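Soluble lytic transglycosylase B3 (Pseudomonas aeruginosa, PDB 5ANZ) probably cleaves peptidoglycan as a lytic transglycosylase, taking part in turnover of the bacterial cell wall, and carries a bound calcium ion. Local coordinates at residues A[135-147]-A[332-344]. Sequence-based numbering, arbitrary orientation.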
ATOM      1  N   ASP A 135      -7.677  -1.926 -15.875  1.00 19.80           N
ATOM      2  CA  ASP A 135      -6.224  -2.033 -15.777  1.00 17.60           C
ATOM      3  C   ASP A 135      -5.772  -1.759 -14.356  1.00 18.61           C
ATOM      4  O   ASP A 135      -4.821  -2.373 -13.867  1.00 18.10           O
ATOM      5  CB  ASP A 135      -5.518  -1.078 -16.739  1.00 21.06           C
ATOM      6  CG  ASP A 135      -5.645  -1.500 -18.202  1.00 38.39           C
ATOM      7  OD1 ASP A 135      -6.069  -2.647 -18.483  1.00 38.00           O
ATOM      8  OD2 ASP A 135      -5.299  -0.671 -19.074  1.00 41.42           O
ATOM      9  N   ALA A 136      -6.468  -0.853 -13.670  1.00 17.98           N
ATOM     10  CA  ALA A 136      -6.133  -0.550 -12.281  1.00 17.32           C
ATOM     11  C   ALA A 136      -6.536  -1.696 -11.348  1.00 16.49           C
ATOM     12  O   ALA A 136      -5.764  -2.059 -10.469  1.00 18.69           O
ATOM     13  CB  ALA A 136      -6.795   0.743 -11.831  1.00 19.76           C
ATOM     14  N   VAL A 137      -7.722  -2.264 -11.557  1.00 16.87           N
ATOM     15  CA  VAL A 137      -8.152  -3.454 -10.796  1.00 17.44           C
ATOM     16  C   VAL A 137      -7.137  -4.584 -10.949  1.00 16.90           C
ATOM     17  O   VAL A 137      -6.709  -5.192  -9.963  1.00 16.00           O
ATOM     18  CB  VAL A 137      -9.534  -3.933 -11.255  1.00 17.07           C
ATOM     19  CG1 VAL A 137      -9.934  -5.229 -10.537  1.00 19.24           C
ATOM     20  CG2 VAL A 137     -10.590  -2.869 -10.971  1.00 21.01           C
ATOM     21  N   VAL A 138      -6.725  -4.858 -12.183  1.00 15.77           N
ATOM     22  CA  VAL A 138      -5.782  -5.941 -12.403  1.00 16.16           C
ATOM     23  C   VAL A 138      -4.394  -5.597 -11.843  1.00 16.93           C
ATOM     24  O   VAL A 138      -3.703  -6.465 -11.328  1.00 15.96           O
ATOM     25  CB  VAL A 138      -5.709  -6.323 -13.900  1.00 16.49           C
ATOM     26  CG1 VAL A 138      -4.535  -7.275 -14.183  1.00 17.79           C
ATOM     27  CG2 VAL A 138      -7.044  -6.988 -14.325  1.00 17.44           C
ATOM     28  N   ALA A 139      -3.994  -4.325 -11.895  1.00 14.85           N
ATOM     29  CA  ALA A 139      -2.706  -3.967 -11.319  1.00 14.76           C
ATOM     30  C   ALA A 139      -2.693  -4.184  -9.813  1.00 17.41           C
ATOM     31  O   ALA A 139      -1.708  -4.648  -9.261  1.00 16.78           O
ATOM     32  CB  ALA A 139      -2.349  -2.506 -11.660  1.00 19.90           C
ATOM     33  N   ILE A 140      -3.785  -3.829  -9.142  1.00 16.22           N
ATOM     34  CA  ILE A 140      -3.859  -4.031  -7.688  1.00 16.57           C
ATOM     35  C   ILE A 140      -3.772  -5.536  -7.388  1.00 16.41           C
ATOM     36  O   ILE A 140      -3.063  -5.967  -6.466  1.00 17.54           O
ATOM     37  CB  ILE A 140      -5.165  -3.440  -7.112  1.00 15.52           C
ATOM     38  CG1 ILE A 140      -5.165  -1.898  -7.159  1.00 20.51           C
ATOM     39  CG2 ILE A 140      -5.401  -3.954  -5.661  1.00 18.61           C
ATOM     40  CD1 ILE A 140      -4.414  -1.174  -6.036  1.00 25.34           C
ATOM     41  N   TRP A 141      -4.502  -6.316  -8.170  1.00 14.57           N
ATOM     42  CA  TRP A 141      -4.523  -7.760  -8.025  1.00 17.27           C
ATOM     43  C   TRP A 141      -3.105  -8.328  -8.179  1.00 18.83           C
ATOM     44  O   TRP A 141      -2.675  -9.201  -7.435  1.00 17.58           O
ATOM     45  CB  TRP A 141      -5.447  -8.341  -9.090  1.00 16.12           C
ATOM     46  CG  TRP A 141      -5.855  -9.778  -8.978  1.00 17.78           C
ATOM     47  CD1 TRP A 141      -5.909 -10.568  -7.854  1.00 23.25           C
ATOM     48  CD2 TRP A 141      -6.318 -10.581 -10.062  1.00 19.08           C
ATOM     49  NE1 TRP A 141      -6.393 -11.819  -8.196  1.00 21.57           N
ATOM     50  CE2 TRP A 141      -6.642 -11.847  -9.543  1.00 21.66           C
ATOM     51  CE3 TRP A 141      -6.510 -10.342 -11.432  1.00 20.36           C
ATOM     52  CZ2 TRP A 141      -7.138 -12.873 -10.347  1.00 22.14           C
ATOM     53  CZ3 TRP A 141      -7.014 -11.348 -12.221  1.00 20.42           C
ATOM     54  CH2 TRP A 141      -7.317 -12.602 -11.682  1.00 24.80           C
ATOM     55  N   GLY A 142      -2.371  -7.823  -9.159  1.00 16.47           N
ATOM     56  CA  GLY A 142      -0.980  -8.226  -9.339  1.00 18.64           C
ATOM     57  C   GLY A 142      -0.098  -7.854  -8.155  1.00 20.25           C
ATOM     58  O   GLY A 142       0.722  -8.656  -7.706  1.00 19.96           O
ATOM     59  N   MET A 143      -0.249  -6.626  -7.659  1.00 17.28           N
ATOM     60  CA  MET A 143       0.582  -6.159  -6.555  1.00 17.63           C
ATOM     61  C   MET A 143       0.223  -6.832  -5.230  1.00 18.80           C
ATOM     62  O   MET A 143       1.095  -7.034  -4.388  1.00 22.67           O
ATOM     63  CB  MET A 143       0.480  -4.628  -6.409  1.00 17.71           C
ATOM     64  CG  MET A 143       1.189  -3.860  -7.518  1.00 21.18           C
ATOM     65  SD  MET A 143       2.955  -4.170  -7.586  1.00 24.26           S
ATOM     66  CE  MET A 143       3.444  -3.418  -6.025  1.00 24.07           C
ATOM     67  N   GLU A 144      -1.050  -7.178  -5.053  1.00 17.88           N
ATOM     68  CA  GLU A 144      -1.488  -7.719  -3.764  1.00 19.92           C
ATOM     69  C   GLU A 144      -1.198  -9.199  -3.615  1.00 19.62           C
ATOM     70  O   GLU A 144      -0.750  -9.624  -2.544  1.00 22.25           O
ATOM     71  CB  GLU A 144      -2.984  -7.459  -3.549  1.00 16.66           C
ATOM     72  CG  GLU A 144      -3.268  -5.992  -3.287  1.00 18.95           C
ATOM     73  CD  GLU A 144      -2.655  -5.518  -1.983  1.00 29.26           C
ATOM     74  OE1 GLU A 144      -2.589  -6.334  -1.038  1.00 27.36           O
ATOM     75  OE2 GLU A 144      -2.219  -4.348  -1.894  1.00 26.34           O
ATOM     76  N   SER A 145      -1.446  -9.990  -4.663  1.00 17.47           N
ATOM     77  CA  SER A 145      -1.277 -11.444  -4.536  1.00 20.27           C
ATOM     78  C   SER A 145      -0.734 -12.111  -5.793  1.00 22.81           C
ATOM     79  O   SER A 145      -0.897 -13.315  -5.971  1.00 23.27           O
ATOM     80  CB  SER A 145      -2.611 -12.090  -4.171  1.00 19.74           C
ATOM     81  OG  SER A 145      -3.538 -12.009  -5.245  1.00 19.65           O
ATOM     82  N   ASN A 146      -0.099 -11.338  -6.680  1.00 21.76           N
ATOM     83  CA  ASN A 146       0.342 -11.892  -7.956  1.00 19.90           C
ATOM     84  C   ASN A 146      -0.810 -12.573  -8.706  1.00 22.12           C
ATOM     85  O   ASN A 146      -0.671 -13.688  -9.201  1.00 22.57           O
ATOM     86  CB  ASN A 146       1.483 -12.884  -7.743  1.00 24.02           C
ATOM     87  CG  ASN A 146       2.366 -12.999  -8.960  1.00 39.34           C
ATOM     88  OD1 ASN A 146       2.586 -12.017  -9.677  1.00 38.26           O
ATOM     89  ND2 ASN A 146       2.865 -14.200  -9.218  1.00 43.51           N
ATOM     90  N   TYR A 147      -1.944 -11.884  -8.771  1.00 18.22           N
ATOM     91  CA  TYR A 147      -3.132 -12.352  -9.484  1.00 20.04           C
ATOM     92  C   TYR A 147      -3.652 -13.660  -8.886  1.00 21.76           C
ATOM     93  O   TYR A 147      -4.140 -14.534  -9.605  1.00 25.51           O
ATOM     94  CB  TYR A 147      -2.836 -12.519 -10.975  1.00 21.28           C
ATOM     95  CG  TYR A 147      -2.056 -11.358 -11.572  1.00 18.34           C
ATOM     96  CD1 TYR A 147      -2.664 -10.139 -11.821  1.00 21.75           C
ATOM     97  CD2 TYR A 147      -0.721 -11.504 -11.932  1.00 18.87           C
ATOM     98  CE1 TYR A 147      -1.967  -9.087 -12.375  1.00 19.29           C
ATOM     99  CE2 TYR A 147      -0.007 -10.447 -12.491  1.00 20.99           C
ATOM    100  CZ  TYR A 147      -0.640  -9.241 -12.707  1.00 17.31           C
ATOM    101  OH  TYR A 147       0.078  -8.218 -13.258  1.00 20.58           O
ATOM    102  N   TYR A 332       4.347   1.865  -3.205  1.00 23.31           N
ATOM    103  CA  TYR A 332       3.304   0.931  -3.630  1.00 24.02           C
ATOM    104  C   TYR A 332       2.365   1.558  -4.635  1.00 22.85           C
ATOM    105  O   TYR A 332       2.066   0.977  -5.678  1.00 20.94           O
ATOM    106  CB  TYR A 332       2.508   0.452  -2.420  1.00 21.21           C
ATOM    107  CG  TYR A 332       1.247  -0.324  -2.776  1.00 21.52           C
ATOM    108  CD1 TYR A 332       0.045   0.334  -3.011  1.00 24.81           C
ATOM    109  CD2 TYR A 332       1.248  -1.711  -2.835  1.00 20.42           C
ATOM    110  CE1 TYR A 332      -1.119  -0.370  -3.306  1.00 20.85           C
ATOM    111  CE2 TYR A 332       0.089  -2.420  -3.135  1.00 23.67           C
ATOM    112  CZ  TYR A 332      -1.085  -1.737  -3.377  1.00 25.41           C
ATOM    113  OH  TYR A 332      -2.249  -2.426  -3.658  1.00 27.86           O
ATOM    114  N   ALA A 333       1.883   2.760  -4.331  1.00 19.75           N
ATOM    115  CA  ALA A 333       0.900   3.379  -5.212  1.00 19.59           C
ATOM    116  C   ALA A 333       1.540   3.751  -6.548  1.00 18.48           C
ATOM    117  O   ALA A 333       0.908   3.608  -7.591  1.00 19.16           O
ATOM    118  CB  ALA A 333       0.259   4.601  -4.538  1.00 19.38           C
ATOM    119  N   LEU A 334       2.808   4.166  -6.529  1.00 19.04           N
ATOM    120  CA  LEU A 334       3.513   4.426  -7.788  1.00 19.31           C
ATOM    121  C   LEU A 334       3.636   3.138  -8.610  1.00 18.42           C
ATOM    122  O   LEU A 334       3.390   3.146  -9.835  1.00 19.21           O
ATOM    123  CB  LEU A 334       4.893   5.034  -7.501  1.00 19.93           C
ATOM    124  CG  LEU A 334       5.725   5.442  -8.714  1.00 22.53           C
ATOM    125  CD1 LEU A 334       4.966   6.399  -9.613  1.00 24.24           C
ATOM    126  CD2 LEU A 334       7.012   6.092  -8.199  1.00 27.08           C
ATOM    127  N   ALA A 335       3.959   2.030  -7.934  1.00 18.20           N
ATOM    128  CA  ALA A 335       4.068   0.727  -8.608  1.00 20.61           C
ATOM    129  C   ALA A 335       2.744   0.332  -9.236  1.00 18.50           C
ATOM    130  O   ALA A 335       2.701  -0.119 -10.382  1.00 16.31           O
ATOM    131  CB  ALA A 335       4.530  -0.368  -7.644  1.00 18.85           C
ATOM    132  N   VAL A 336       1.654   0.462  -8.480  1.00 17.27           N
ATOM    133  CA  VAL A 336       0.345   0.156  -9.052  1.00 16.91           C
ATOM    134  C   VAL A 336       0.044   0.973 -10.305  1.00 17.96           C
ATOM    135  O   VAL A 336      -0.393   0.434 -11.310  1.00 17.69           O
ATOM    136  CB  VAL A 336      -0.770   0.381  -8.016  1.00 16.02           C
ATOM    137  CG1 VAL A 336      -2.139   0.288  -8.670  1.00 20.54           C
ATOM    138  CG2 VAL A 336      -0.642  -0.656  -6.911  1.00 18.11           C
ATOM    139  N   GLY A 337       0.270   2.280 -10.247  1.00 16.98           N
ATOM    140  CA  GLY A 337      -0.011   3.121 -11.401  1.00 17.37           C
ATOM    141  C   GLY A 337       0.831   2.755 -12.614  1.00 15.93           C
ATOM    142  O   GLY A 337       0.327   2.640 -13.730  1.00 18.65           O
ATOM    143  N   LEU A 338       2.129   2.579 -12.384  1.00 16.91           N
ATOM    144  CA  LEU A 338       3.027   2.198 -13.487  1.00 19.04           C
ATOM    145  C   LEU A 338       2.743   0.792 -14.025  1.00 18.54           C
ATOM    146  O   LEU A 338       2.901   0.533 -15.220  1.00 18.90           O
ATOM    147  CB  LEU A 338       4.493   2.287 -13.050  1.00 17.97           C
ATOM    148  CG  LEU A 338       5.007   3.697 -12.737  1.00 22.09           C
ATOM    149  CD1 LEU A 338       6.365   3.615 -12.057  1.00 22.37           C
ATOM    150  CD2 LEU A 338       5.088   4.552 -14.017  1.00 22.40           C
ATOM    151  N   LEU A 339       2.331  -0.127 -13.154  1.00 15.76           N
ATOM    152  CA  LEU A 339       1.965  -1.457 -13.634  1.00 16.92           C
ATOM    153  C   LEU A 339       0.715  -1.381 -14.521  1.00 17.43           C
ATOM    154  O   LEU A 339       0.654  -1.987 -15.594  1.00 17.33           O
ATOM    155  CB  LEU A 339       1.724  -2.412 -12.464  1.00 15.69           C
ATOM    156  CG  LEU A 339       1.339  -3.837 -12.851  1.00 16.72           C
ATOM    157  CD1 LEU A 339       2.395  -4.502 -13.751  1.00 20.09           C
ATOM    158  CD2 LEU A 339       1.146  -4.652 -11.574  1.00 17.44           C
ATOM    159  N   ALA A 340      -0.293  -0.640 -14.062  1.00 16.16           N
ATOM    160  CA  ALA A 340      -1.496  -0.463 -14.872  1.00 16.45           C
ATOM    161  C   ALA A 340      -1.132   0.146 -16.216  1.00 20.37           C
ATOM    162  O   ALA A 340      -1.585  -0.321 -17.254  1.00 21.48           O
ATOM    163  CB  ALA A 340      -2.500   0.421 -14.144  1.00 19.21           C
ATOM    164  N   ASP A 341      -0.276   1.170 -16.195  1.00 18.66           N
ATOM    165  CA  ASP A 341       0.183   1.767 -17.462  1.00 18.71           C
ATOM    166  C   ASP A 341       0.931   0.766 -18.355  1.00 18.86           C
ATOM    167  O   ASP A 341       0.818   0.783 -19.584  1.00 22.64           O
ATOM    168  CB  ASP A 341       1.122   2.948 -17.185  1.00 21.68           C
ATOM    169  CG  ASP A 341       0.416   4.151 -16.572  1.00 29.30           C
ATOM    170  OD1 ASP A 341      -0.831   4.155 -16.485  1.00 27.06           O
ATOM    171  OD2 ASP A 341       1.136   5.119 -16.217  1.00 27.64           O
ATOM    172  N   SER A 342       1.729  -0.086 -17.724  1.00 20.01           N
ATOM    173  CA  SER A 342       2.539  -1.058 -18.462  1.00 19.07           C
ATOM    174  C   SER A 342       1.704  -2.036 -19.282  1.00 21.40           C
ATOM    175  O   SER A 342       2.139  -2.536 -20.310  1.00 21.81           O
ATOM    176  CB  SER A 342       3.421  -1.852 -17.499  1.00 19.52           C
ATOM    177  OG  SER A 342       4.345  -1.027 -16.817  0.67 23.30           O
ATOM    178  N   PHE A 343       0.495  -2.339 -18.820  1.00 20.98           N
ATOM    179  CA  PHE A 343      -0.327  -3.285 -19.571  1.00 21.12           C
ATOM    180  C   PHE A 343      -0.611  -2.786 -20.987  1.00 22.75           C
ATOM    181  O   PHE A 343      -0.788  -3.583 -21.896  1.00 25.47           O
ATOM    182  CB  PHE A 343      -1.655  -3.555 -18.852  1.00 20.65           C
ATOM    183  CG  PHE A 343      -1.509  -4.169 -17.485  1.00 21.45           C
ATOM    184  CD1 PHE A 343      -0.495  -5.066 -17.193  1.00 22.31           C
ATOM    185  CD2 PHE A 343      -2.436  -3.858 -16.486  1.00 20.41           C
ATOM    186  CE1 PHE A 343      -0.383  -5.629 -15.922  1.00 19.40           C
ATOM    187  CE2 PHE A 343      -2.338  -4.406 -15.194  1.00 21.24           C
ATOM    188  CZ  PHE A 343      -1.322  -5.299 -14.908  1.00 18.70           C
ATOM    189  N   LYS A 344      -0.631  -1.462 -21.147  1.00 26.58           N
ATOM    190  CA  LYS A 344      -0.926  -0.838 -22.434  1.00 26.20           C
ATOM    191  C   LYS A 344       0.330  -0.272 -23.087  1.00 25.34           C
ATOM    192  O   LYS A 344       0.233   0.476 -24.074  1.00 30.62           O
ATOM    193  CB  LYS A 344      -1.955   0.282 -22.272  1.00 37.57           C
ATOM    194  CG  LYS A 344      -3.302  -0.192 -21.752  1.00 58.56           C
ATOM    195  CD  LYS A 344      -4.375   0.871 -21.928  1.00 64.37           C
ATOM    196  CE  LYS A 344      -5.601   0.298 -22.636  1.00 64.62           C
ATOM    197  NZ  LYS A 344      -6.253  -0.794 -21.859  1.00 57.90           N
TER
HETATM  198  O   HOH W   1      -3.395   0.842 -18.829  1.00 40.01           O
HETATM  199  O   HOH W   2      -5.059  -3.411 -21.560  1.00 56.05           O
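A139 enters as a knob between V336, L339, A340 and F343, its CB 3.8 Å from A340 CB. One turn on, M143 fills the next hole, made by Y332, A335, V336 and L339. Its chain, bent at chi2 and chi3, lays CG against V336 CG2 and brings CE to 3.6 Å from A335 CB. A139 and M143, one turn apart, thus make two knob-into-hole contacts from helix 135-145, and the small alanines fit an axis separation of 8.3 Å at a crossing angle of 123°.

Polar contacts lie towards both ends of this apolar centre. At one, the Y332 hydroxyl gives a weak hydrogen bond to E144 OE2, OH to OE2 2.6 Å, with carboxylate and ring planes turned 60° apart; I140 CD1 also packs near that hydroxyl. At the other, K344 NZ forms a salt bridge with D135 OD2 (2.9 Å), met on the syn side and slightly out of the carboxylate plane. A water lies between D135 OD2 and A340 O, but so close to OD2 that this bridge is doubtful; a second accepts from K344 NZ and gives only a weak bond to D135 OD1.

F343 lies with its edge to D135 O and A139 N, both in the ring plane, while L339 O stands 3.5 Å above the ring centre. Y147 OH comes near the ring plane at another part of the rim, 3.6 Å from F343 CZ; its hydrogen bond goes to R108 O.

E144 also touches Y326, an N-acetylglucosamine-binding residue, placing the tyrosine-carboxylate pair beside the saccharide site of this lysozyme-clan domain. Around the pair of helices, helix 96-103 meets M143 and A335, helix 106-118 meets D135 and V138 through L116, and helix 231-244 packs on V137, I140 and W141.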